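Local coordinates for enoyl-CoA hydratase/isomerase (Pseudomonas aeruginosa, PDB 3LAO), which probably catalyses the addition of water to the side-chain double bond of a steroid enoyl-CoA thioester, as a trimeric member of the crotonase family, at residues F23-L27 / L44-E50; S57-V61 / A204-A208; V112-T118 / A133-A139; I121-N126 / G151-F157; H140-L144 / Y169-G173. All coordinates share one frame; numbering follows the deposited sequence. Where two conformers were deposited one is given.

Contact 1 (F23-L27 / L44-E50); sequences FLIGL and LALAMGE
Ile-25 reaches from the strand to the helix and sets its two branches against the methyl of Ala-47, in the first half of the beta-alpha-beta unit made by strand 22-27, helix 38-53 and strand 59-64. The helix runs back over the strand at 177°, nearly antiparallel, with the axes 9.6 Å apart. CD1 of Ile-25 meets CB of Ala-47 at 3.8 Å, and CG2 of Ile-25 touches both that methyl and CD1 of Leu-44, each at 3.9 Å. A side chain as small as alanine lets the beta-branched isoleucine come in close.

Nearer the start of the strand, the ring of Phe-23 turns its edge to the carboxylate of Glu-50. Its CG lies anti to the backbone N (chi1 -170°), which carries the ring toward Ala-47 O and Glu-50, and CZ stands 3.6 Å from CD of Glu-50. OE1 of Glu-50 lies in the ring plane, where the rim hydrogens would suit a carboxylate, and the two planes are 60° apart.

In the second shell, Arg-16 fixes that carboxylate by a salt bridge to OE1, while backbone bonds to Cys-59 and Val-61 hold Phe-23 in the sheet. At the other end of the contact, Leu-62 of strand 59-64 touches both Leu-27 and Leu-44, whose CD2 atoms meet at 4.2 Å.

Contact 2 (S57-V61 / A204-A208); sequences SRCAV and AERIA
Arg-58 and Ala-208 make the polar link here, at the point where helix 196-209 lies against strand 59-64 of the large sheet in the crotonase fold. Strand and helix run nearly antiparallel, at 170°. The arginine chain is extended from CG to NE and lies alongside the helix end, where NH1 donates to O of Ala-208 over 3.1 Å. The bond is bent, with an angle of 139° at the hydrogen, and the oxygen sits out of the guanidinium plane. A cation suits the place, since carbonyls near the C-terminal end of a helix probably carry extra negative potential.

The apolar contacts centre on Ala-204 and Cys-59. CB of Ala-204 touches both CG2 of Val-61, 3.6 Å away, and SG of Cys-59, at 3.7 Å. The sulfur is turned anti to its own amide nitrogen (chi1 -169°), which carries it toward the helix, and CD1 of Ile-207 rests 4.0 Å from this SG. CB of Arg-58 meets CB of Ala-208 at 3.9 Å.

Ala-60 points to the other face of the sheet, onto Tyr-51 of helix 38-53, so this strand is sandwiched between two helices. The helix also meets the second subunit, where Arg-206 NH2 salt-bridges OD2 of Asp-174 of that chain.

Contact 3 (V112-T118 / A133-A139); sequences VQGTCWT and ARGTRFA
The amide of Arg-137 donates to O of Gly-114 over 2.7 Å, and at the far end Thr-118 N reaches O of Ala-139 in a nearly straight bond of 2.9 Å. Between them Cys-116 N makes a weak bond to Arg-137 O. These bonds pair strands 115-117 and 137-139 in parallel, in the small sheet of the crotonase fold that strand 175-177 completes. Both chains arrive from the large sheet, where Ala-133 N bonds to Val-112 O at 3.0 Å.

The two kinks differ. Gly-114 bends at positive phi, which glycine takes up with ease, while residues 133 to 136 form a type II turn with Gly-135 at its third position. O of Ala-133 is gripped twice by Thr-136: the hydroxyl OG1, at 2.7 Å, adds a second donor to the amide's bond, while the methyl branch CG2 packs by Gly-114. The same OG1 receives a weak bond from Gly-114 N.

Packing divides between the faces. On one, the Trp-117 ring turns its edge to the neighbouring strand, with CZ3 3.5 Å from CB of Ala-139, and CG2 of Thr-115 lies 3.7 Å above one face of the indole. The guanidinium of Arg-137 turns a face to CZ2 of Trp-117, the planes being 71° apart, and its NH2 salt-bridges Glu-175. On the other, the Phe-138 ring meets Phe-176. Cys-116 holds SG anti to the backbone N (chi1 -162°), obliquely 4.6 Å from the centroid of the Phe-138 ring, a sulfur-aromatic contact.

Contact 4 (I121-N126 / G151-F157); sequences IELMLN and GGSTVRF
Over one face of the Arg-156 guanidinium stands the amide oxygen of Asn-126, with OD1 2.9 Å from NH1. It is too far above the plane to take a proper hydrogen bond from the N-H groups, so the attraction is probably electrostatic, with the amide and guanidinium planes 46° apart. Glu-122 approaches the same nitrogen obliquely and forms a salt bridge, OE1 to NH1 at 3.2 Å; the hydrogen bond within it is weak, bent to 121°. The ring of Phe-157 is also met obliquely, by CG2 of Ile-121 and CD1 of Leu-125.

The acidic side chain folds at chi2, which brings its carboxylate round to Thr-154. OG1 of that threonine comes 2.9 Å from OE1 of Glu-122, and the two side chains approach from opposite directions, though their crowding makes the detail doubtful.

Helix 119-125 is the one whose N-terminal end, in crotonase relatives, faces the thioester carbonyl of the bound substrate; here it packs on residues 151-157. Gly-151 sits at positive phi (61°), which glycine takes readily, and its O stands 3.7 Å from CB of Glu-122, although residues 151 to 153 are poorly ordered. Beyond the pair of segments, Arg-156 has a salt bridge from NE to Asp-227, and its two terminal nitrogens donate to the carbonyls of Trp-97 and Gly-98. Ser-153 O accepts from Ser-221 OG of the third subunit. The aliphatic part of the arginine lies along the helix end, with CD 3.4 Å from O of Leu-125, and CD1 of Leu-125 touches CB of Phe-157 at 4.1 Å.

Contact 5 (H140-L144 / Y169-G173); sequences HLEVL and YILTG
The carbonyl oxygen of Tyr-169 is gripped twice: a water donates to it at 2.6 Å, and the amide of Gly-173 reaches it at 2.9 Å. This is the C-terminal end of helix 163-170, packed on the segment after strand 137-139 of the crotonase fold's small sheet, at the trimer interface. The water in turn accepts from His-140 N over 2.9 Å. Gly-173 is the first residue to leave the helical angles, turning at positive phi. Its lack of a side chain lets Val-143 and Leu-144 close in, and its CA makes a CA-H...O contact of 3.3 Å with O of His-140.

Around the water, side chains meet backbone and ring. CG1 of Ile-170 lies over one face of the His-140 imidazole. Leu-144 holds CG anti to its carbonyl carbon (chi1 -60°), and its CD2 approaches O of Thr-172 to 3.4 Å. The third subunit covers the flank, its Ala-210 packing on Val-143 and its Ala-218 on Ile-170.

With no direct N-H...O or O-H...O bond between the two segments, their relative position depends on shape, on the carbon-bound hydrogen of Gly-173 and on a single water that bonds to His-140 N and Tyr-169 O.

In the fold
From the N terminus, contact 1 closes a short loop that begins the first beta-alpha-beta unit, and it ends before contact 2 opens. The two meet in the large sheet, where strands 22-27 and 59-64 are neighbours. Contact 2 then closes by far the longest loop, 142 residues, and contacts 3, 4 and 5 all fall within it. Contacts 3 and 4 cross, their segments alternating along the chain, and so do 4 and 5, whereas 3 closes before 5 opens. These three touch one another and tie the small sheet to the helices beside it. Contacts 4 and 5 also border the third subunit, while contact 2 reaches the second.

Contact 1 (F23-L27 / L44-E50)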
# COMPACT_ATOMS: atom_id res chain seq x y z
N PHE B 23 -2.77 22.18 -19.03
CA PHE B 23 -3.05 21.56 -20.32
C PHE B 23 -4.37 20.79 -20.15
O PHE B 23 -4.43 19.77 -19.42
CB PHE B 23 -1.87 20.67 -20.77
CG PHE B 23 -1.98 20.19 -22.20
CD1 PHE B 23 -2.61 19.01 -22.50
CD2 PHE B 23 -1.50 20.95 -23.24
CE1 PHE B 23 -2.76 18.60 -23.81
CE2 PHE B 23 -1.65 20.54 -24.53
CZ PHE B 23 -2.28 19.36 -24.81
N LEU B 24 -5.43 21.29 -20.77
CA LEU B 24 -6.76 20.66 -20.58
C LEU B 24 -7.14 19.69 -21.69
O LEU B 24 -7.14 20.04 -22.85
CB LEU B 24 -7.86 21.71 -20.41
CG LEU B 24 -7.91 22.49 -19.09
CD1 LEU B 24 -6.60 22.98 -18.65
CD2 LEU B 24 -8.83 23.68 -19.25
N ILE B 25 -7.49 18.47 -21.31
CA ILE B 25 -7.86 17.42 -22.25
C ILE B 25 -9.27 16.93 -21.91
O ILE B 25 -9.54 16.48 -20.78
CB ILE B 25 -6.86 16.24 -22.20
CG1 ILE B 25 -5.43 16.74 -22.41
CG2 ILE B 25 -7.18 15.17 -23.21
CD1 ILE B 25 -4.36 15.63 -22.30
N GLY B 26 -10.19 17.09 -22.86
CA GLY B 26 -11.56 16.65 -22.65
C GLY B 26 -12.04 15.55 -23.59
O GLY B 26 -12.01 15.72 -24.81
N LEU B 27 -12.49 14.45 -23.01
CA LEU B 27 -13.23 13.42 -23.72
C LEU B 27 -14.47 14.02 -24.40
O LEU B 27 -15.35 14.58 -23.73
CB LEU B 27 -13.61 12.27 -22.77
CG LEU B 27 -12.50 11.70 -21.87
CD1 LEU B 27 -13.03 10.51 -21.13
CD2 LEU B 27 -11.23 11.28 -22.64
N LEU B 44 -6.64 10.63 -27.46
CA LEU B 44 -6.24 10.81 -26.06
C LEU B 44 -4.70 10.55 -25.85
O LEU B 44 -4.02 11.36 -25.23
CB LEU B 44 -7.11 9.95 -25.10
CG LEU B 44 -6.71 9.93 -23.59
CD1 LEU B 44 -6.67 11.34 -23.01
CD2 LEU B 44 -7.62 9.09 -22.70
N ALA B 45 -4.17 9.45 -26.36
CA ALA B 45 -2.74 9.19 -26.29
C ALA B 45 -1.91 10.28 -26.98
O ALA B 45 -0.86 10.66 -26.46
CB ALA B 45 -2.40 7.84 -26.84
N LEU B 46 -2.39 10.80 -28.12
CA LEU B 46 -1.72 11.93 -28.79
C LEU B 46 -1.75 13.23 -28.01
O LEU B 46 -0.78 13.97 -27.99
CB LEU B 46 -2.25 12.16 -30.20
CG LEU B 46 -1.76 11.16 -31.25
CD1 LEU B 46 -2.38 11.44 -32.61
CD2 LEU B 46 -0.23 11.13 -31.37
N ALA B 47 -2.90 13.52 -27.40
CA ALA B 47 -3.05 14.64 -26.48
C ALA B 47 -2.08 14.52 -25.28
O ALA B 47 -1.48 15.51 -24.87
CB ALA B 47 -4.49 14.73 -25.98
N MSE B 48 -1.93 13.32 -24.71
CA MSE B 48 -0.94 13.17 -23.64
C MSE B 48 0.49 13.36 -24.14
O MSE B 48 1.27 14.05 -23.50
CB MSE B 48 -1.07 11.83 -22.93
CG MSE B 48 -0.91 12.01 -21.43
SE MSE B 48 -2.52 12.79 -20.64
CE MSE B 48 -3.61 11.17 -20.48
N GLY B 49 0.83 12.76 -25.27
CA GLY B 49 2.14 12.94 -25.87
C GLY B 49 2.45 14.42 -26.06
O GLY B 49 3.54 14.90 -25.79
N GLU B 50 1.46 15.17 -26.50
CA GLU B 50 1.68 16.58 -26.74
C GLU B 50 1.87 17.39 -25.42
O GLU B 50 2.69 18.32 -25.36
CB GLU B 50 0.58 17.15 -27.64
CG GLU B 50 0.20 18.62 -27.34
CD GLU B 50 -1.00 19.16 -28.19
OE1 GLU B 50 -1.93 18.35 -28.54
OE2 GLU B 50 -0.99 20.39 -28.49

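Contact 2 (S57-V61 / A204-A208)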
# COMPACT_ATOMS: atom_id res chain seq x y z
N SER B 57 3.61 23.44 -20.15
CA SER B 57 2.50 22.86 -19.44
C SER B 57 3.12 22.23 -18.20
O SER B 57 4.13 21.54 -18.29
CB SER B 57 1.81 21.82 -20.30
OG SER B 57 1.31 22.41 -21.50
N ARG B 58 2.55 22.52 -17.05
CA ARG B 58 3.09 22.02 -15.81
C ARG B 58 2.18 21.02 -15.20
O ARG B 58 2.59 20.26 -14.33
CB ARG B 58 3.30 23.15 -14.82
CG ARG B 58 4.48 24.00 -15.17
CD ARG B 58 4.52 25.22 -14.26
NE ARG B 58 5.53 26.19 -14.66
CZ ARG B 58 6.23 26.92 -13.78
NH1 ARG B 58 6.04 26.75 -12.47
NH2 ARG B 58 7.13 27.80 -14.21
N CYS B 59 0.94 20.99 -15.67
CA CYS B 59 0.01 19.99 -15.20
C CYS B 59 -1.10 19.79 -16.26
O CYS B 59 -1.53 20.72 -16.96
CB CYS B 59 -0.57 20.46 -13.88
SG CYS B 59 -1.53 19.21 -12.96
N ALA B 60 -1.55 18.56 -16.40
CA ALA B 60 -2.60 18.27 -17.35
C ALA B 60 -3.89 18.02 -16.56
O ALA B 60 -3.87 17.40 -15.49
CB ALA B 60 -2.20 17.05 -18.13
N VAL B 61 -5.02 18.51 -17.06
CA VAL B 61 -6.30 18.12 -16.46
C VAL B 61 -7.15 17.32 -17.45
O VAL B 61 -7.54 17.82 -18.52
CB VAL B 61 -7.10 19.35 -16.03
CG1 VAL B 61 -8.38 18.91 -15.37
CG2 VAL B 61 -6.25 20.23 -15.10
N ALA B 204 -4.73 21.57 -9.80
CA ALA B 204 -3.77 21.61 -10.88
C ALA B 204 -3.03 22.93 -10.86
O ALA B 204 -1.83 22.97 -11.10
CB ALA B 204 -4.45 21.43 -12.23
N GLU B 205 -3.75 24.02 -10.61
CA GLU B 205 -3.09 25.31 -10.37
C GLU B 205 -2.10 25.22 -9.19
O GLU B 205 -0.98 25.76 -9.26
CB GLU B 205 -4.09 26.45 -10.19
CG GLU B 205 -4.36 27.20 -11.52
CD GLU B 205 -5.86 27.49 -11.76
OE1 GLU B 205 -6.68 27.38 -10.81
OE2 GLU B 205 -6.21 27.84 -12.91
N ARG B 206 -2.47 24.51 -8.14
CA ARG B 206 -1.55 24.35 -7.03
C ARG B 206 -0.24 23.59 -7.38
O ARG B 206 0.83 23.97 -6.93
CB ARG B 206 -2.27 23.75 -5.82
CG ARG B 206 -1.65 24.15 -4.50
CD ARG B 206 -2.32 25.39 -3.94
NE ARG B 206 -2.85 25.20 -2.59
CZ ARG B 206 -3.85 24.36 -2.27
NH1 ARG B 206 -4.44 23.59 -3.19
NH2 ARG B 206 -4.25 24.29 -1.00
N ILE B 207 -0.33 22.53 -8.19
CA ILE B 207 0.81 21.74 -8.62
C ILE B 207 1.62 22.59 -9.59
O ILE B 207 2.85 22.53 -9.63
CB ILE B 207 0.34 20.44 -9.35
CG1 ILE B 207 -0.28 19.43 -8.38
CG2 ILE B 207 1.45 19.79 -10.20
CD1 ILE B 207 -1.02 18.24 -9.12
N ALA B 208 0.93 23.39 -10.39
CA ALA B 208 1.65 24.27 -11.32
C ALA B 208 2.45 25.41 -10.65
O ALA B 208 3.26 26.03 -11.30
CB ALA B 208 0.70 24.83 -12.42

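Contact 3 (V112-T118 / A133-A139)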
# COMPACT_ATOMS: atom_id res chain seq x y z
N VAL B 112 -14.01 13.46 -12.71
CA VAL B 112 -15.00 12.49 -13.20
C VAL B 112 -16.42 12.71 -12.64
O VAL B 112 -16.61 13.03 -11.47
CB VAL B 112 -14.67 11.06 -12.79
CG1 VAL B 112 -13.27 10.66 -13.26
CG2 VAL B 112 -14.77 10.97 -11.35
N GLN B 113 -17.40 12.43 -13.49
CA GLN B 113 -18.81 12.60 -13.14
C GLN B 113 -19.68 11.54 -13.79
O GLN B 113 -19.37 11.03 -14.89
CB GLN B 113 -19.31 13.96 -13.62
CG GLN B 113 -19.68 14.00 -15.11
CD GLN B 113 -18.49 14.21 -16.04
OE1 GLN B 113 -17.41 13.61 -15.86
NE2 GLN B 113 -18.68 15.05 -17.07
N GLY B 114 -20.80 11.26 -13.13
CA GLY B 114 -21.82 10.38 -13.67
C GLY B 114 -21.46 8.90 -13.70
O GLY B 114 -21.62 8.20 -12.71
N THR B 115 -21.00 8.45 -14.86
CA THR B 115 -20.76 7.05 -15.14
C THR B 115 -19.27 6.83 -15.40
O THR B 115 -18.65 7.59 -16.11
CB THR B 115 -21.55 6.62 -16.38
OG1 THR B 115 -22.79 6.04 -15.97
CG2 THR B 115 -20.79 5.60 -17.18
N CYS B 116 -18.73 5.77 -14.81
CA CYS B 116 -17.29 5.51 -14.88
C CYS B 116 -17.01 4.01 -14.97
O CYS B 116 -16.52 3.40 -14.02
CB CYS B 116 -16.58 6.11 -13.67
SG CYS B 116 -14.80 6.31 -13.88
N TRP B 117 -17.33 3.43 -16.12
CA TRP B 117 -17.29 1.98 -16.28
C TRP B 117 -15.87 1.49 -16.58
O TRP B 117 -15.11 2.17 -17.27
CB TRP B 117 -18.24 1.53 -17.39
CG TRP B 117 -19.69 1.71 -17.05
CD1 TRP B 117 -20.73 1.81 -17.92
CD2 TRP B 117 -20.25 1.80 -15.73
NE1 TRP B 117 -21.91 1.96 -17.23
CE2 TRP B 117 -21.64 1.96 -15.89
CE3 TRP B 117 -19.71 1.77 -14.44
CZ2 TRP B 117 -22.50 2.08 -14.80
CZ3 TRP B 117 -20.57 1.89 -13.36
CH2 TRP B 117 -21.95 2.04 -13.55
N THR B 118 -15.53 0.32 -16.05
CA THR B 118 -14.41 -0.45 -16.57
C THR B 118 -13.19 0.44 -16.79
O THR B 118 -12.39 0.66 -15.88
CB THR B 118 -14.76 -1.16 -17.89
OG1 THR B 118 -16.18 -1.07 -18.11
CG2 THR B 118 -14.36 -2.62 -17.83
N ALA B 133 -17.68 13.89 -8.79
CA ALA B 133 -18.99 14.41 -8.40
C ALA B 133 -19.66 13.39 -7.50
O ALA B 133 -19.59 12.19 -7.77
CB ALA B 133 -19.85 14.63 -9.66
N ARG B 134 -20.26 13.86 -6.41
CA ARG B 134 -21.11 13.01 -5.59
C ARG B 134 -22.11 12.29 -6.49
O ARG B 134 -22.69 12.89 -7.40
CB ARG B 134 -21.87 13.87 -4.60
CG ARG B 134 -22.82 13.14 -3.70
CD ARG B 134 -22.90 13.86 -2.36
NE ARG B 134 -21.72 13.57 -1.54
CZ ARG B 134 -20.83 14.48 -1.14
NH1 ARG B 134 -20.97 15.77 -1.47
NH2 ARG B 134 -19.79 14.10 -0.39
N GLY B 135 -22.28 10.99 -6.28
CA GLY B 135 -23.22 10.25 -7.11
C GLY B 135 -22.63 9.68 -8.39
O GLY B 135 -23.34 9.06 -9.18
N THR B 136 -21.34 9.87 -8.62
CA THR B 136 -20.71 9.23 -9.74
C THR B 136 -20.72 7.73 -9.46
O THR B 136 -20.59 7.31 -8.32
CB THR B 136 -19.27 9.73 -9.89
OG1 THR B 136 -19.28 11.13 -10.18
CG2 THR B 136 -18.53 8.94 -10.98
N ARG B 137 -20.86 6.92 -10.50
CA ARG B 137 -21.01 5.49 -10.33
C ARG B 137 -19.86 4.77 -10.99
O ARG B 137 -19.50 5.08 -12.09
CB ARG B 137 -22.27 4.99 -11.02
CG ARG B 137 -23.59 5.51 -10.47
CD ARG B 137 -24.67 5.34 -11.58
NE ARG B 137 -25.30 4.00 -11.62
CZ ARG B 137 -25.82 3.43 -12.72
NH1 ARG B 137 -25.78 4.04 -13.90
NH2 ARG B 137 -26.39 2.22 -12.63
N PHE B 138 -19.36 3.74 -10.35
CA PHE B 138 -18.20 3.04 -10.82
C PHE B 138 -18.55 1.59 -10.84
O PHE B 138 -19.22 1.08 -9.91
CB PHE B 138 -17.05 3.23 -9.81
CG PHE B 138 -16.58 4.65 -9.65
CD1 PHE B 138 -17.10 5.47 -8.65
CD2 PHE B 138 -15.62 5.19 -10.52
CE1 PHE B 138 -16.65 6.82 -8.52
CE2 PHE B 138 -15.14 6.55 -10.40
CZ PHE B 138 -15.65 7.35 -9.39
N ALA B 139 -18.05 0.89 -11.84
CA ALA B 139 -18.07 -0.55 -11.69
C ALA B 139 -17.10 -1.22 -12.62
O ALA B 139 -16.81 -0.71 -13.69
CB ALA B 139 -19.55 -1.11 -11.89

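Contact 4 (I121-N126 / G151-F157)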
# COMPACT_ATOMS: atom_id res chain seq x y z
N ILE B 121 -12.33 3.76 -14.50
CA ILE B 121 -11.68 3.50 -13.22
C ILE B 121 -10.16 3.48 -13.37
O ILE B 121 -9.45 4.24 -12.71
CB ILE B 121 -12.13 2.15 -12.63
CG1 ILE B 121 -13.63 2.19 -12.30
CG2 ILE B 121 -11.32 1.82 -11.38
CD1 ILE B 121 -14.18 0.88 -11.78
N GLU B 122 -9.66 2.62 -14.25
CA GLU B 122 -8.23 2.44 -14.42
C GLU B 122 -7.61 3.73 -14.93
O GLU B 122 -6.48 4.07 -14.59
CB GLU B 122 -7.93 1.30 -15.39
CG GLU B 122 -6.97 0.22 -14.79
CD GLU B 122 -5.45 0.61 -14.94
OE1 GLU B 122 -4.90 1.25 -14.01
OE2 GLU B 122 -4.82 0.26 -15.97
N LEU B 123 -8.38 4.47 -15.71
CA LEU B 123 -7.88 5.69 -16.28
C LEU B 123 -7.72 6.67 -15.12
O LEU B 123 -6.72 7.37 -15.01
CB LEU B 123 -8.88 6.21 -17.29
CG LEU B 123 -8.50 7.36 -18.19
CD1 LEU B 123 -7.20 7.05 -18.91
CD2 LEU B 123 -9.65 7.58 -19.17
N MSE B 124 -8.70 6.65 -14.23
CA MSE B 124 -8.67 7.51 -13.07
C MSE B 124 -7.52 7.20 -12.10
O MSE B 124 -6.96 8.10 -11.49
CB MSE B 124 -9.99 7.38 -12.34
CG MSE B 124 -10.18 8.40 -11.29
SE MSE B 124 -11.81 8.03 -10.35
CE MSE B 124 -11.31 6.38 -9.45
N LEU B 125 -7.17 5.93 -11.95
CA LEU B 125 -6.13 5.55 -10.98
C LEU B 125 -4.72 5.78 -11.51
O LEU B 125 -3.76 5.57 -10.81
CB LEU B 125 -6.26 4.09 -10.57
CG LEU B 125 -7.56 3.68 -9.90
CD1 LEU B 125 -7.66 2.14 -9.82
CD2 LEU B 125 -7.61 4.33 -8.52
N ASN B 126 -4.62 6.16 -12.77
CA ASN B 126 -3.35 6.46 -13.35
C ASN B 126 -3.01 7.93 -13.15
O ASN B 126 -1.96 8.41 -13.56
CB ASN B 126 -3.40 6.14 -14.84
CG ASN B 126 -2.03 6.18 -15.47
OD1 ASN B 126 -1.15 5.38 -15.11
ND2 ASN B 126 -1.82 7.11 -16.40
N GLY B 151 -7.63 -1.23 -20.46
CA GLY B 151 -8.17 -0.68 -19.24
C GLY B 151 -8.56 -1.80 -18.30
O GLY B 151 -9.29 -1.59 -17.33
N GLY B 152 -8.09 -3.01 -18.61
CA GLY B 152 -8.32 -4.17 -17.76
C GLY B 152 -7.85 -3.87 -16.35
O GLY B 152 -7.11 -2.91 -16.12
N SER B 153 -8.29 -4.69 -15.41
CA SER B 153 -7.97 -4.48 -13.99
C SER B 153 -6.47 -4.49 -13.67
O SER B 153 -5.68 -5.21 -14.27
CB SER B 153 -8.70 -5.48 -13.10
OG SER B 153 -8.21 -5.41 -11.77
N THR B 154 -6.10 -3.69 -12.68
CA THR B 154 -4.70 -3.42 -12.44
C THR B 154 -4.33 -3.70 -11.02
O THR B 154 -5.16 -4.06 -10.21
CB THR B 154 -4.41 -1.95 -12.69
OG1 THR B 154 -5.65 -1.21 -12.64
CG2 THR B 154 -3.74 -1.78 -14.04
N VAL B 155 -3.05 -3.49 -10.72
CA VAL B 155 -2.56 -3.54 -9.36
C VAL B 155 -2.86 -2.24 -8.61
O VAL B 155 -2.78 -2.21 -7.36
CB VAL B 155 -1.07 -3.68 -9.38
CG1 VAL B 155 -0.63 -4.68 -8.31
CG2 VAL B 155 -0.66 -4.12 -10.77
N ARG B 156 -3.17 -1.18 -9.36
CA ARG B 156 -3.42 0.12 -8.77
C ARG B 156 -4.61 0.05 -7.82
O ARG B 156 -4.56 0.58 -6.70
CB ARG B 156 -3.60 1.19 -9.85
CG ARG B 156 -2.39 1.24 -10.78
CD ARG B 156 -2.04 2.64 -11.27
NE ARG B 156 -0.89 2.58 -12.16
CZ ARG B 156 -0.93 2.63 -13.50
NH1 ARG B 156 -2.10 2.79 -14.14
NH2 ARG B 156 0.21 2.51 -14.18
N PHE B 157 -5.66 -0.63 -8.26
CA PHE B 157 -6.84 -0.78 -7.43
C PHE B 157 -6.47 -1.41 -6.05
O PHE B 157 -6.75 -0.81 -5.00
CB PHE B 157 -7.89 -1.58 -8.20
CG PHE B 157 -9.30 -1.36 -7.72
CD1 PHE B 157 -9.56 -1.04 -6.40
CD2 PHE B 157 -10.37 -1.50 -8.59
CE1 PHE B 157 -10.84 -0.86 -5.95
CE2 PHE B 157 -11.66 -1.33 -8.15
CZ PHE B 157 -11.90 -1.02 -6.82

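Contact 5 (H140-L144 / Y169-G173)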
# COMPACT_ATOMS: atom_id res chain seq x y z
N HIS B 140 -16.57 -2.34 -12.18
CA HIS B 140 -15.74 -3.21 -12.99
C HIS B 140 -16.55 -4.32 -13.65
O HIS B 140 -16.45 -5.50 -13.28
CB HIS B 140 -14.66 -3.82 -12.12
CG HIS B 140 -13.30 -3.35 -12.48
ND1 HIS B 140 -12.67 -2.33 -11.81
CD2 HIS B 140 -12.46 -3.73 -13.47
CE1 HIS B 140 -11.48 -2.12 -12.35
NE2 HIS B 140 -11.34 -2.95 -13.37
N LEU B 141 -17.34 -3.95 -14.65
CA LEU B 141 -18.30 -4.85 -15.27
C LEU B 141 -17.69 -5.96 -16.12
O LEU B 141 -18.38 -6.88 -16.52
CB LEU B 141 -19.29 -4.04 -16.12
CG LEU B 141 -19.99 -2.88 -15.43
CD1 LEU B 141 -20.75 -2.06 -16.43
CD2 LEU B 141 -20.92 -3.38 -14.34
N GLU B 142 -16.40 -5.87 -16.39
CA GLU B 142 -15.74 -6.86 -17.22
C GLU B 142 -15.92 -8.30 -16.75
O GLU B 142 -16.12 -9.19 -17.55
CB GLU B 142 -14.25 -6.58 -17.33
CG GLU B 142 -13.43 -7.84 -17.56
CD GLU B 142 -12.73 -8.33 -16.31
OE1 GLU B 142 -12.16 -9.44 -16.35
OE2 GLU B 142 -12.73 -7.60 -15.30
N VAL B 143 -15.82 -8.52 -15.44
CA VAL B 143 -15.92 -9.86 -14.90
C VAL B 143 -17.20 -10.54 -15.34
O VAL B 143 -17.18 -11.69 -15.75
CB VAL B 143 -15.87 -9.88 -13.37
CG1 VAL B 143 -14.56 -10.45 -12.91
CG2 VAL B 143 -16.10 -8.49 -12.80
N LEU B 144 -18.30 -9.82 -15.27
CA LEU B 144 -19.57 -10.39 -15.66
C LEU B 144 -19.54 -10.99 -17.06
O LEU B 144 -20.31 -11.90 -17.35
CB LEU B 144 -20.69 -9.37 -15.52
CG LEU B 144 -20.82 -8.88 -14.08
CD1 LEU B 144 -22.15 -8.21 -13.81
CD2 LEU B 144 -20.60 -10.04 -13.14
N TYR B 169 -14.93 -5.82 -5.39
CA TYR B 169 -15.54 -5.16 -6.56
C TYR B 169 -15.03 -5.70 -7.89
O TYR B 169 -15.77 -5.80 -8.85
CB TYR B 169 -15.33 -3.64 -6.53
CG TYR B 169 -16.12 -3.03 -5.42
CD1 TYR B 169 -17.50 -2.89 -5.54
CD2 TYR B 169 -15.51 -2.62 -4.24
CE1 TYR B 169 -18.25 -2.34 -4.51
CE2 TYR B 169 -16.25 -2.07 -3.20
CZ TYR B 169 -17.62 -1.94 -3.35
OH TYR B 169 -18.36 -1.40 -2.34
N ILE B 170 -13.75 -6.02 -7.96
CA ILE B 170 -13.20 -6.53 -9.19
C ILE B 170 -13.84 -7.90 -9.51
O ILE B 170 -14.29 -8.13 -10.62
CB ILE B 170 -11.68 -6.65 -9.09
CG1 ILE B 170 -11.03 -5.26 -9.08
CG2 ILE B 170 -11.12 -7.46 -10.23
CD1 ILE B 170 -9.59 -5.30 -8.54
N LEU B 171 -13.88 -8.80 -8.52
CA LEU B 171 -14.34 -10.16 -8.77
C LEU B 171 -15.85 -10.24 -8.85
O LEU B 171 -16.38 -11.28 -9.20
CB LEU B 171 -13.81 -11.15 -7.71
CG LEU B 171 -12.29 -11.24 -7.60
CD1 LEU B 171 -11.83 -12.26 -6.55
CD2 LEU B 171 -11.62 -11.52 -8.94
N THR B 172 -16.57 -9.17 -8.56
CA THR B 172 -18.02 -9.28 -8.53
C THR B 172 -18.65 -8.43 -9.58
O THR B 172 -19.72 -8.73 -10.10
CB THR B 172 -18.59 -8.81 -7.17
OG1 THR B 172 -18.09 -7.50 -6.86
CG2 THR B 172 -18.22 -9.79 -6.05
N GLY B 173 -18.01 -7.32 -9.87
CA GLY B 173 -18.56 -6.40 -10.84
C GLY B 173 -19.52 -5.44 -10.18
O GLY B 173 -20.10 -4.60 -10.84
O HOH W 1 -16.88 -3.56 -9.55